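MerB2 (Bacillus megaterium, PDB 5C17) probably acts as an alkylmercury lyase that breaks the carbon–mercury bond of organomercurial compounds, and here holds a mercury(II) ion. Local coordinates at residues 140-144 and 145-149; 27-30 and 31-35; 53-56 and 57-61; 61-65 and 66-70. All blocks are in the same frame, centred on the assembly; numbering follows the deposited sequence.

Contact 1: residues 140-144 and 145-149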
loop_
_atom_site.group_PDB
_atom_site.type_symbol
_atom_site.label_atom_id
_atom_site.label_comp_id
_atom_site.label_asym_id
_atom_site.label_seq_id
_atom_site.Cartn_x
_atom_site.Cartn_y
_atom_site.Cartn_z
ATOM N N ALA A 140 15.701 -3.228 -11.288
ATOM C CA ALA A 140 17.131 -3.510 -11.361
ATOM C C ALA A 140 17.370 -4.879 -10.716
ATOM O O ALA A 140 17.338 -5.889 -11.406
ATOM C CB ALA A 140 17.928 -2.393 -10.671
ATOM N N LYS A 141 17.566 -4.943 -9.404
ATOM C CA LYS A 141 17.766 -6.235 -8.742
ATOM C C LYS A 141 16.413 -6.909 -8.573
ATOM O O LYS A 141 15.425 -6.243 -8.279
ATOM C CB LYS A 141 18.414 -6.016 -7.366
ATOM C CG LYS A 141 18.914 -7.279 -6.630
ATOM C CD LYS A 141 19.277 -6.953 -5.163
ATOM C CE LYS A 141 20.241 -7.967 -4.533
ATOM N NZ LYS A 141 19.658 -9.327 -4.334
ATOM N N THR A 142 16.366 -8.224 -8.764
ATOM C CA THR A 142 15.218 -9.002 -8.331
ATOM C C THR A 142 15.728 -10.380 -7.984
ATOM O O THR A 142 16.159 -11.121 -8.861
ATOM C CB THR A 142 14.118 -9.108 -9.420
ATOM O OG1 THR A 142 13.624 -7.807 -9.738
ATOM C CG2 THR A 142 12.962 -9.964 -8.962
ATOM N N THR A 143 15.695 -10.720 -6.704
ATOM C CA THR A 143 16.123 -12.032 -6.252
ATOM C C THR A 143 15.091 -12.587 -5.295
ATOM O O THR A 143 14.712 -11.906 -4.346
ATOM C CB THR A 143 17.498 -12.008 -5.571
ATOM O OG1 THR A 143 17.462 -11.194 -4.393
ATOM C CG2 THR A 143 18.552 -11.487 -6.517
ATOM N N PRO A 144 14.627 -13.820 -5.529
ATOM C CA PRO A 144 14.906 -14.653 -6.703
ATOM C C PRO A 144 14.407 -14.017 -8.000
ATOM O O PRO A 144 13.465 -13.231 -7.979
ATOM C CB PRO A 144 14.119 -15.932 -6.419
ATOM C CG PRO A 144 13.863 -15.933 -4.981
ATOM C CD PRO A 144 13.738 -14.511 -4.577
ATOM N N ASP A 145 15.036 -14.355 -9.118
ATOM C CA ASP A 145 14.678 -13.727 -10.383
ATOM C C ASP A 145 13.232 -14.024 -10.791
ATOM O O ASP A 145 12.632 -13.256 -11.545
ATOM C CB ASP A 145 15.661 -14.097 -11.510
ATOM C CG ASP A 145 15.848 -15.598 -11.688
ATOM O OD1 ASP A 145 15.099 -16.403 -11.103
ATOM O OD2 ASP A 145 16.768 -15.977 -12.447
ATOM N N SER A 146 12.679 -15.113 -10.256
ATOM C CA SER A 146 11.329 -15.578 -10.574
ATOM C C SER A 146 10.216 -15.005 -9.679
ATOM O O SER A 146 9.059 -15.439 -9.745
ATOM C CB SER A 146 11.305 -17.107 -10.483
ATOM O OG SER A 146 11.908 -17.539 -9.276
ATOM N N THR A 147 10.544 -14.003 -8.871
ATOM C CA THR A 147 9.591 -13.409 -7.941
ATOM C C THR A 147 8.363 -12.871 -8.667
ATOM O O THR A 147 8.467 -12.209 -9.703
ATOM C CB THR A 147 10.275 -12.295 -7.141
ATOM O OG1 THR A 147 11.276 -12.862 -6.295
ATOM C CG2 THR A 147 9.295 -11.549 -6.240
ATOM N N VAL A 148 7.202 -13.153 -8.093
ATOM C CA VAL A 148 5.916 -12.716 -8.611
ATOM C C VAL A 148 5.032 -12.295 -7.438
ATOM O O VAL A 148 5.398 -12.487 -6.274
ATOM C CB VAL A 148 5.215 -13.817 -9.432
ATOM C CG1 VAL A 148 5.964 -14.076 -10.748
ATOM C CG2 VAL A 148 5.086 -15.090 -8.598
ATOM N N ILE A 149 3.880 -11.717 -7.752
ATOM C CA ILE A 149 2.915 -11.291 -6.751
ATOM C C ILE A 149 1.590 -12.024 -6.946
ATOM O O ILE A 149 1.169 -12.264 -8.080
ATOM C CB ILE A 149 2.697 -9.774 -6.850
ATOM C CG1 ILE A 149 3.948 -9.061 -6.336
ATOM C CG2 ILE A 149 1.446 -9.318 -6.074
ATOM C CD1 ILE A 149 3.970 -7.551 -6.576
#

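Contact 2: residues 27-30 and 31-35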
loop_
_atom_site.group_PDB
_atom_site.type_symbol
_atom_site.label_atom_id
_atom_site.label_comp_id
_atom_site.label_asym_id
_atom_site.label_seq_id
_atom_site.Cartn_x
_atom_site.Cartn_y
_atom_site.Cartn_z
ATOM N N ARG A 27 -3.917 13.135 1.445
ATOM C CA ARG A 27 -2.634 13.669 0.975
ATOM C C ARG A 27 -1.777 14.106 2.147
ATOM O O ARG A 27 -0.582 13.808 2.234
ATOM C CB ARG A 27 -2.839 14.867 0.054
ATOM C CG ARG A 27 -3.408 14.518 -1.316
ATOM C CD ARG A 27 -3.633 15.787 -2.166
ATOM N NE ARG A 27 -2.381 16.486 -2.406
ATOM C CZ ARG A 27 -1.521 16.169 -3.356
ATOM N NH1 ARG A 27 -1.781 15.188 -4.214
ATOM N NH2 ARG A 27 -0.383 16.822 -3.432
ATOM N N THR A 28 -2.391 14.850 3.058
ATOM C CA THR A 28 -1.663 15.405 4.174
ATOM C C THR A 28 -1.062 14.278 5.020
ATOM O O THR A 28 0.111 14.329 5.431
ATOM C CB THR A 28 -2.570 16.342 5.002
ATOM O OG1 THR A 28 -3.088 17.371 4.138
ATOM C CG2 THR A 28 -1.792 16.983 6.114
ATOM N N ILE A 29 -1.844 13.234 5.260
ATOM C CA ILE A 29 -1.353 12.109 6.055
ATOM C C ILE A 29 -0.228 11.374 5.305
ATOM O O ILE A 29 0.864 11.139 5.829
ATOM C CB ILE A 29 -2.477 11.111 6.377
ATOM C CG1 ILE A 29 -3.547 11.767 7.260
ATOM C CG2 ILE A 29 -1.904 9.885 7.082
ATOM C CD1 ILE A 29 -4.843 10.939 7.411
ATOM N N PHE A 30 -0.515 11.020 4.058
ATOM C CA PHE A 30 0.368 10.195 3.231
ATOM C C PHE A 30 1.743 10.832 3.078
ATOM O O PHE A 30 2.767 10.182 3.286
ATOM C CB PHE A 30 -0.311 9.978 1.882
ATOM C CG PHE A 30 0.435 9.077 0.927
ATOM C CD1 PHE A 30 0.479 7.696 1.120
ATOM C CD2 PHE A 30 1.038 9.607 -0.199
ATOM C CE1 PHE A 30 1.134 6.873 0.209
ATOM C CE2 PHE A 30 1.683 8.792 -1.118
ATOM C CZ PHE A 30 1.732 7.427 -0.911
ATOM N N PHE A 31 1.778 12.122 2.739
ATOM C CA PHE A 31 3.063 12.751 2.517
ATOM C C PHE A 31 3.816 13.000 3.852
ATOM O O PHE A 31 5.041 13.066 3.866
ATOM C CB PHE A 31 2.895 13.998 1.639
ATOM C CG PHE A 31 2.419 13.669 0.229
ATOM C CD1 PHE A 31 3.193 12.868 -0.606
ATOM C CD2 PHE A 31 1.193 14.123 -0.243
ATOM C CE1 PHE A 31 2.760 12.544 -1.883
ATOM C CE2 PHE A 31 0.764 13.807 -1.532
ATOM C CZ PHE A 31 1.547 13.010 -2.340
ATOM N N SER A 32 3.104 13.082 4.975
ATOM C CA SER A 32 3.760 13.139 6.281
ATOM C C SER A 32 4.421 11.789 6.613
ATOM O O SER A 32 5.560 11.745 7.076
ATOM C CB SER A 32 2.751 13.522 7.363
ATOM O OG SER A 32 3.379 13.676 8.614
ATOM N N ILE A 33 3.711 10.690 6.372
ATOM C CA ILE A 33 4.266 9.353 6.582
ATOM C C ILE A 33 5.520 9.177 5.705
ATOM O O ILE A 33 6.521 8.622 6.158
ATOM C CB ILE A 33 3.212 8.264 6.262
ATOM C CG1 ILE A 33 1.999 8.375 7.218
ATOM C CG2 ILE A 33 3.812 6.872 6.347
ATOM C CD1 ILE A 33 2.333 8.359 8.689
ATOM N N ARG A 34 5.453 9.647 4.459
ATOM C CA ARG A 34 6.604 9.618 3.550
ATOM C C ARG A 34 7.816 10.257 4.210
ATOM O O ARG A 34 8.948 9.795 4.047
ATOM C CB ARG A 34 6.285 10.354 2.251
ATOM C CG ARG A 34 7.458 10.489 1.269
ATOM C CD ARG A 34 7.223 11.635 0.302
ATOM N NE ARG A 34 7.119 12.929 0.986
ATOM C CZ ARG A 34 6.684 14.044 0.408
ATOM N NH1 ARG A 34 6.331 14.034 -0.868
ATOM N NH2 ARG A 34 6.609 15.170 1.104
ATOM N N ASP A 35 7.562 11.324 4.961
ATOM C CA ASP A 35 8.620 12.098 5.600
ATOM C C ASP A 35 8.981 11.542 6.980
ATOM O O ASP A 35 9.754 12.152 7.705
ATOM C CB ASP A 35 8.176 13.565 5.724
ATOM C CG ASP A 35 8.044 14.260 4.370
ATOM O OD1 ASP A 35 8.644 13.778 3.393
ATOM O OD2 ASP A 35 7.351 15.303 4.288
#

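Contact 3: residues 53-56 and 57-61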
loop_
_atom_site.group_PDB
_atom_site.type_symbol
_atom_site.label_atom_id
_atom_site.label_comp_id
_atom_site.label_asym_id
_atom_site.label_seq_id
_atom_site.Cartn_x
_atom_site.Cartn_y
_atom_site.Cartn_z
ATOM N N LYS A 53 -14.767 19.126 13.276
ATOM C CA LYS A 53 -15.731 18.027 13.255
ATOM C C LYS A 53 -15.609 17.212 11.971
ATOM O O LYS A 53 -15.765 15.992 11.983
ATOM C CB LYS A 53 -17.162 18.537 13.445
ATOM C CG LYS A 53 -17.412 19.059 14.862
ATOM C CD LYS A 53 -18.891 19.325 15.119
ATOM C CE LYS A 53 -19.165 19.600 16.597
ATOM N NZ LYS A 53 -18.604 18.545 17.514
ATOM N N THR A 54 -15.312 17.878 10.862
ATOM C CA THR A 54 -15.138 17.178 9.584
ATOM C C THR A 54 -13.848 16.377 9.595
ATOM O O THR A 54 -13.826 15.235 9.143
ATOM C CB THR A 54 -15.171 18.151 8.398
ATOM O OG1 THR A 54 -16.440 18.803 8.374
ATOM C CG2 THR A 54 -14.955 17.435 7.064
ATOM N N VAL A 55 -12.769 16.932 10.132
ATOM C CA VAL A 55 -11.546 16.152 10.246
ATOM C C VAL A 55 -11.815 14.883 11.051
ATOM O O VAL A 55 -11.412 13.796 10.668
ATOM C CB VAL A 55 -10.418 16.958 10.891
ATOM C CG1 VAL A 55 -9.225 16.056 11.248
ATOM C CG2 VAL A 55 -9.988 18.083 9.953
ATOM N N GLN A 56 -12.494 15.027 12.178
ATOM C CA GLN A 56 -12.794 13.897 13.031
ATOM C C GLN A 56 -13.595 12.827 12.287
ATOM O O GLN A 56 -13.266 11.641 12.349
ATOM C CB GLN A 56 -13.559 14.391 14.257
ATOM C CG GLN A 56 -14.152 13.304 15.151
ATOM C CD GLN A 56 -14.813 13.896 16.403
ATOM O OE1 GLN A 56 -14.381 13.639 17.526
ATOM N NE2 GLN A 56 -15.846 14.712 16.204
ATOM N N SER A 57 -14.637 13.241 11.573
ATOM C CA SER A 57 -15.501 12.265 10.918
ATOM C C SER A 57 -14.827 11.601 9.731
ATOM O O SER A 57 -15.000 10.395 9.519
ATOM C CB SER A 57 -16.837 12.892 10.525
ATOM O OG SER A 57 -16.675 13.916 9.570
ATOM N N VAL A 58 -14.034 12.359 8.981
ATOM C CA VAL A 58 -13.324 11.782 7.848
ATOM C C VAL A 58 -12.261 10.801 8.343
ATOM O O VAL A 58 -12.146 9.688 7.831
ATOM C CB VAL A 58 -12.685 12.864 6.977
ATOM C CG1 VAL A 58 -11.791 12.239 5.921
ATOM C CG2 VAL A 58 -13.777 13.722 6.317
ATOM N N VAL A 59 -11.481 11.201 9.336
ATOM C CA VAL A 59 -10.476 10.296 9.903
ATOM C C VAL A 59 -11.126 9.001 10.428
ATOM O O VAL A 59 -10.601 7.898 10.201
ATOM C CB VAL A 59 -9.647 10.993 10.985
ATOM C CG1 VAL A 59 -8.814 10.005 11.795
ATOM C CG2 VAL A 59 -8.744 12.066 10.342
ATOM N N LYS A 60 -12.283 9.110 11.086
ATOM C CA LYS A 60 -13.000 7.925 11.564
ATOM C C LYS A 60 -13.316 6.970 10.412
ATOM O O LYS A 60 -13.095 5.766 10.524
ATOM C CB LYS A 60 -14.289 8.325 12.289
ATOM C CG LYS A 60 -15.104 7.156 12.815
ATOM C CD LYS A 60 -16.328 7.600 13.607
ATOM C CE LYS A 60 -17.057 6.400 14.193
ATOM N NZ LYS A 60 -18.115 6.815 15.155
ATOM N N ILE A 61 -13.819 7.507 9.305
ATOM C CA ILE A 61 -14.164 6.680 8.144
ATOM C C ILE A 61 -12.921 6.035 7.555
ATOM O O ILE A 61 -12.922 4.832 7.237
ATOM C CB ILE A 61 -14.913 7.506 7.079
ATOM C CG1 ILE A 61 -16.345 7.741 7.541
ATOM C CG2 ILE A 61 -14.926 6.776 5.724
ATOM C CD1 ILE A 61 -17.057 8.852 6.804
#

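Contact 4: residues 61-65 and 66-70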
loop_
_atom_site.group_PDB
_atom_site.type_symbol
_atom_site.label_atom_id
_atom_site.label_comp_id
_atom_site.label_asym_id
_atom_site.label_seq_id
_atom_site.Cartn_x
_atom_site.Cartn_y
_atom_site.Cartn_z
ATOM N N ILE A 61 -13.819 7.507 9.305
ATOM C CA ILE A 61 -14.164 6.680 8.144
ATOM C C ILE A 61 -12.921 6.035 7.555
ATOM O O ILE A 61 -12.922 4.832 7.237
ATOM C CB ILE A 61 -14.913 7.506 7.079
ATOM C CG1 ILE A 61 -16.345 7.741 7.541
ATOM C CG2 ILE A 61 -14.926 6.776 5.724
ATOM C CD1 ILE A 61 -17.057 8.852 6.804
ATOM N N LEU A 62 -11.857 6.816 7.380
ATOM C CA LEU A 62 -10.626 6.274 6.791
ATOM C C LEU A 62 -10.044 5.168 7.666
ATOM O O LEU A 62 -9.534 4.177 7.160
ATOM C CB LEU A 62 -9.594 7.381 6.566
ATOM C CG LEU A 62 -9.993 8.473 5.584
ATOM C CD1 LEU A 62 -8.960 9.593 5.623
ATOM C CD2 LEU A 62 -10.184 7.931 4.197
ATOM N N ALA A 63 -10.146 5.330 8.979
ATOM C CA ALA A 63 -9.662 4.311 9.900
ATOM C C ALA A 63 -10.542 3.045 9.869
ATOM O O ALA A 63 -10.026 1.922 9.907
ATOM C CB ALA A 63 -9.537 4.866 11.304
ATOM N N GLN A 64 -11.857 3.225 9.785
ATOM C CA GLN A 64 -12.777 2.094 9.665
ATOM C C GLN A 64 -12.458 1.276 8.411
ATOM O O GLN A 64 -12.469 0.043 8.443
ATOM C CB GLN A 64 -14.242 2.564 9.627
ATOM C CG GLN A 64 -14.782 3.075 10.963
ATOM C CD GLN A 64 -16.183 3.696 10.877
ATOM O OE1 GLN A 64 -16.554 4.330 9.876
ATOM N NE2 GLN A 64 -16.963 3.519 11.943
ATOM N N ARG A 65 -12.139 1.971 7.319
ATOM C CA ARG A 65 -11.799 1.329 6.047
ATOM C C ARG A 65 -10.354 0.823 6.036
ATOM O O ARG A 65 -9.912 0.215 5.073
ATOM C CB ARG A 65 -11.999 2.317 4.893
ATOM C CG ARG A 65 -13.448 2.636 4.608
ATOM C CD ARG A 65 -13.587 3.633 3.469
ATOM N NE ARG A 65 -14.958 3.767 2.993
ATOM C CZ ARG A 65 -15.510 2.965 2.098
ATOM N NH1 ARG A 65 -14.807 1.973 1.578
ATOM N NH2 ARG A 65 -16.768 3.158 1.722
ATOM N N GLN A 66 -9.642 1.053 7.127
ATOM C CA GLN A 66 -8.231 0.689 7.261
ATOM C C GLN A 66 -7.402 1.206 6.083
ATOM O O GLN A 66 -6.442 0.578 5.651
ATOM C CB GLN A 66 -8.072 -0.815 7.459
ATOM C CG GLN A 66 -8.818 -1.318 8.669
ATOM C CD GLN A 66 -8.617 -2.800 8.926
ATOM O OE1 GLN A 66 -8.235 -3.554 8.046
ATOM N NE2 GLN A 66 -8.881 -3.217 10.150
ATOM N N MET A 67 -7.792 2.386 5.605
ATOM C CA MET A 67 -7.002 3.148 4.643
ATOM C C MET A 67 -5.935 3.988 5.311
ATOM O O MET A 67 -5.001 4.451 4.651
ATOM C CB MET A 67 -7.912 4.026 3.794
ATOM C CG MET A 67 -8.754 3.215 2.829
ATOM S SD MET A 67 -9.989 4.180 1.951
ATOM C CE MET A 67 -8.913 5.229 0.987
ATOM N N ILE A 68 -6.096 4.171 6.616
ATOM C CA ILE A 68 -5.055 4.678 7.504
ATOM C C ILE A 68 -5.007 3.738 8.697
ATOM O O ILE A 68 -5.982 3.027 8.980
ATOM C CB ILE A 68 -5.304 6.136 7.966
ATOM C CG1 ILE A 68 -6.565 6.234 8.837
ATOM C CG2 ILE A 68 -5.399 7.068 6.763
ATOM C CD1 ILE A 68 -6.805 7.613 9.407
ATOM N N VAL A 69 -3.862 3.732 9.365
ATOM C CA VAL A 69 -3.640 2.906 10.551
ATOM C C VAL A 69 -3.227 3.796 11.697
ATOM O O VAL A 69 -2.367 4.652 11.534
ATOM C CB VAL A 69 -2.575 1.803 10.314
ATOM C CG1 VAL A 69 -2.120 1.155 11.633
ATOM C CG2 VAL A 69 -3.127 0.767 9.365
ATOM N N ARG A 70 -3.860 3.575 12.844
ATOM C CA ARG A 70 -3.526 4.295 14.065
ATOM C C ARG A 70 -2.996 3.324 15.087
ATOM O O ARG A 70 -3.532 2.228 15.241
ATOM C CB ARG A 70 -4.757 4.997 14.651
ATOM C CG ARG A 70 -5.240 6.172 13.806
ATOM C CD ARG A 70 -6.466 6.867 14.384
ATOM N NE ARG A 70 -7.659 6.018 14.367
ATOM C CZ ARG A 70 -8.899 6.466 14.551
ATOM N NH1 ARG A 70 -9.927 5.627 14.529
ATOM N NH2 ARG A 70 -9.123 7.756 14.762
HETATM O O HOH W 1 -7.329 1.423 10.772
#

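Contact 1: residues 140-144 and 145-149
Thr147 folds back on Pro144 to close a type I beta turn, Pro144 to Thr147, at the end of strand 138-143. Starting from the backbone, CB of Thr147 lies 3.4 Å from the carbonyl O of Pro144 and, on its way, meets the methyl CG2 of Thr142 at 4.0 Å. With OG1 beside its own backbone N (chi1 -66°), the hydroxyl reaches the same carbonyl and donates to it, OG1 to Pro144 O being 2.8 Å. OG1 of Thr147 also rests 3.4 Å from CD of Pro144. Since Thr147 N donates to Pro144 O as well, at 3.2 Å and from above the carbonyl plane, two donors of one residue grip one oxygen. Threonine suits this place: its hydroxyl doubles the turn bond, while its methyl CG2 is not needed for it. The peptide bond before Pro144 is cis and helps bend the chain; CA of Asp145 then makes a CH···O contact with Thr142 O at 3.4 Å. Ser146 OG donates a hydrogen bond to Ser172 O. Thr147 packs on Ile130 of strand 129-135, Thr142 touches Leu194 of helix 194-207, and beyond the turn strand 148-151 enters the three-stranded sheet.

Contact 2: residues 27-30 and 31-35
Phe31 N donates to Arg27 O at 2.9 Å in a nearly straight bond, and Ile33 N does the same to Ile29 O, also at 2.9 Å; these are the i to i+4 bonds of helix 22-34. Ser32 N to Thr28 O is longer, 3.3 Å, with the donor above the carbonyl plane, while Ser32 OG turns to Gln37 O beyond the helix. At the helix end, in one of its two conformers, Arg34 grips Asp35 side-on, NE to OD1 and NH2 to OD2, a salt bridge between adjacent residues. The packing centres on Phe31. Its CG stands beside the backbone N (chi1 -65°), which carries the ring back along the helix, so that CE2 sits over the centre of the Arg27 guanidinium face, 3.7 Å from NH2, with the two planes 55° apart. Arg27 NH1 is held by Leu208 O. Phe30 brings its edge to a face of Phe31 in a T-shaped pair, centroids 5.3 Å apart and planes at 73°. On another side of the helix, Ile29 and Ile33 run side by side, CG2 to CG1 at 4.2 Å. Were Phe31 cut back to an alanine, the Arg27 guanidinium face and the Phe30 edge would probably lose the aromatic partner they share. One flat apolar ring thus serves both a buried phenylalanine, by its face, and an anchored cation, by its CE2.

Contact 3: residues 53-56 and 57-61
Val55 and Val59 lie side by side one turn apart on helix 52-64, pointing the same way, CG1 of Val55 being 4.1 Å from CG2 of Val59. The helix follows helix 41-48 after a short turn and leads into a strand, an order consistent with the third helix of a winged-helix domain, the second of its helix-turn-helix. A neighbouring pair repeats the spacing at a different slant: CG2 of Thr54 meets CG2 of Val58 at 4.0 Å, the two side chains crossing. Beneath these methyls the backbone fixes the one-turn repeat, Val58 N donating to Thr54 O at 2.9 Å and Val59 N to Val55 O, also at 2.9 Å. Farther out, Ile45 and Ile50 meet Val55, Leu44 meets Val59, and Pro19 and Ile25 meet Val58, so that compact branched residues fill the side turned to the other helices. Lys53, Gln56 and Lys60 lie on the exposed side, where long polar chains suit solvent. Near the helix start Asn51 OD1 accepts from Thr54 N. Each buried valine puts CG1 anti to the backbone N; in Val59 (chi1 167°) this leaves CG2 beside that N, the branch that settles 3.2 Å from Val55 O.

Contact 4: residues 61-65 and 66-70
A Schellman motif built from Leu62, Ala63, Gln66 and Met67 ends helix 52-64. Gln66 leaves the helical path with a positive phi of 51°, and two amides turn back into the last turn: Met67 N donates to Leu62 O at 2.9 Å, and Gln66 N to Ala63 O, also at 2.9 Å but from well above the carbonyl plane. The reversal brings Leu62 and Met67 together, the apolar pair that commonly accompanies a Schellman motif. SD of Met67 lies 4.4 Å from CD2 of Leu62, and the chain is extended at chi2 (173°), which carries SD alongside Arg65, 3.9 Å from its CD. The flexible, unbranched methionine thus lies along the aliphatic part of Arg65, whose guanidinium reaches Glu157 in a salt bridge and Ser156 O. With an alanine in place of Met67, Leu62 CD2 and the Arg65 methylenes would probably lose their thioether neighbour and a gap would open. Ile68 comes next: CG1, between backbone N and carbonyl carbon (chi1 65°), reaches CB of Leu62 at 4.0 Å and CB of Ala63 at 4.1 Å. One water bridges the bend, donating to Ala63 O at 2.9 Å and to Ile68 O at 2.8 Å. In one of its two conformers, Arg70 lays a guanidinium face over CB of Ala63, where a small residue suits the approach. The Schellman motif is a common helix C-terminal signal; a helix leading into a hairpin, 68-70 with 76-79, is consistent with a winged-helix arrangement.

Contacts 3 and 4 follow one another along helix 52-64, share Ile61 and have centres about 10 Å apart; CG1 of Val59 packs on NH2 of Arg70 at 3.7 Å. Contact 2 touches contact 4, CD1 of Ile29 lying 4.0 Å from CG2 of Ile68, but only approaches contact 3, nearest atoms about 5 Å apart. Contact 1 is remote, its centre about 31 Å from that of contact 4, yet the two reach opposite outer strands of the same eight-stranded sheet. The mercury(II) ion bound by Cys102 and Cys165 is about 10 Å from the Met67 side chain and about 11 Å from that of Phe30; Arg65 is backbone-bonded to the pocket residue Trp160.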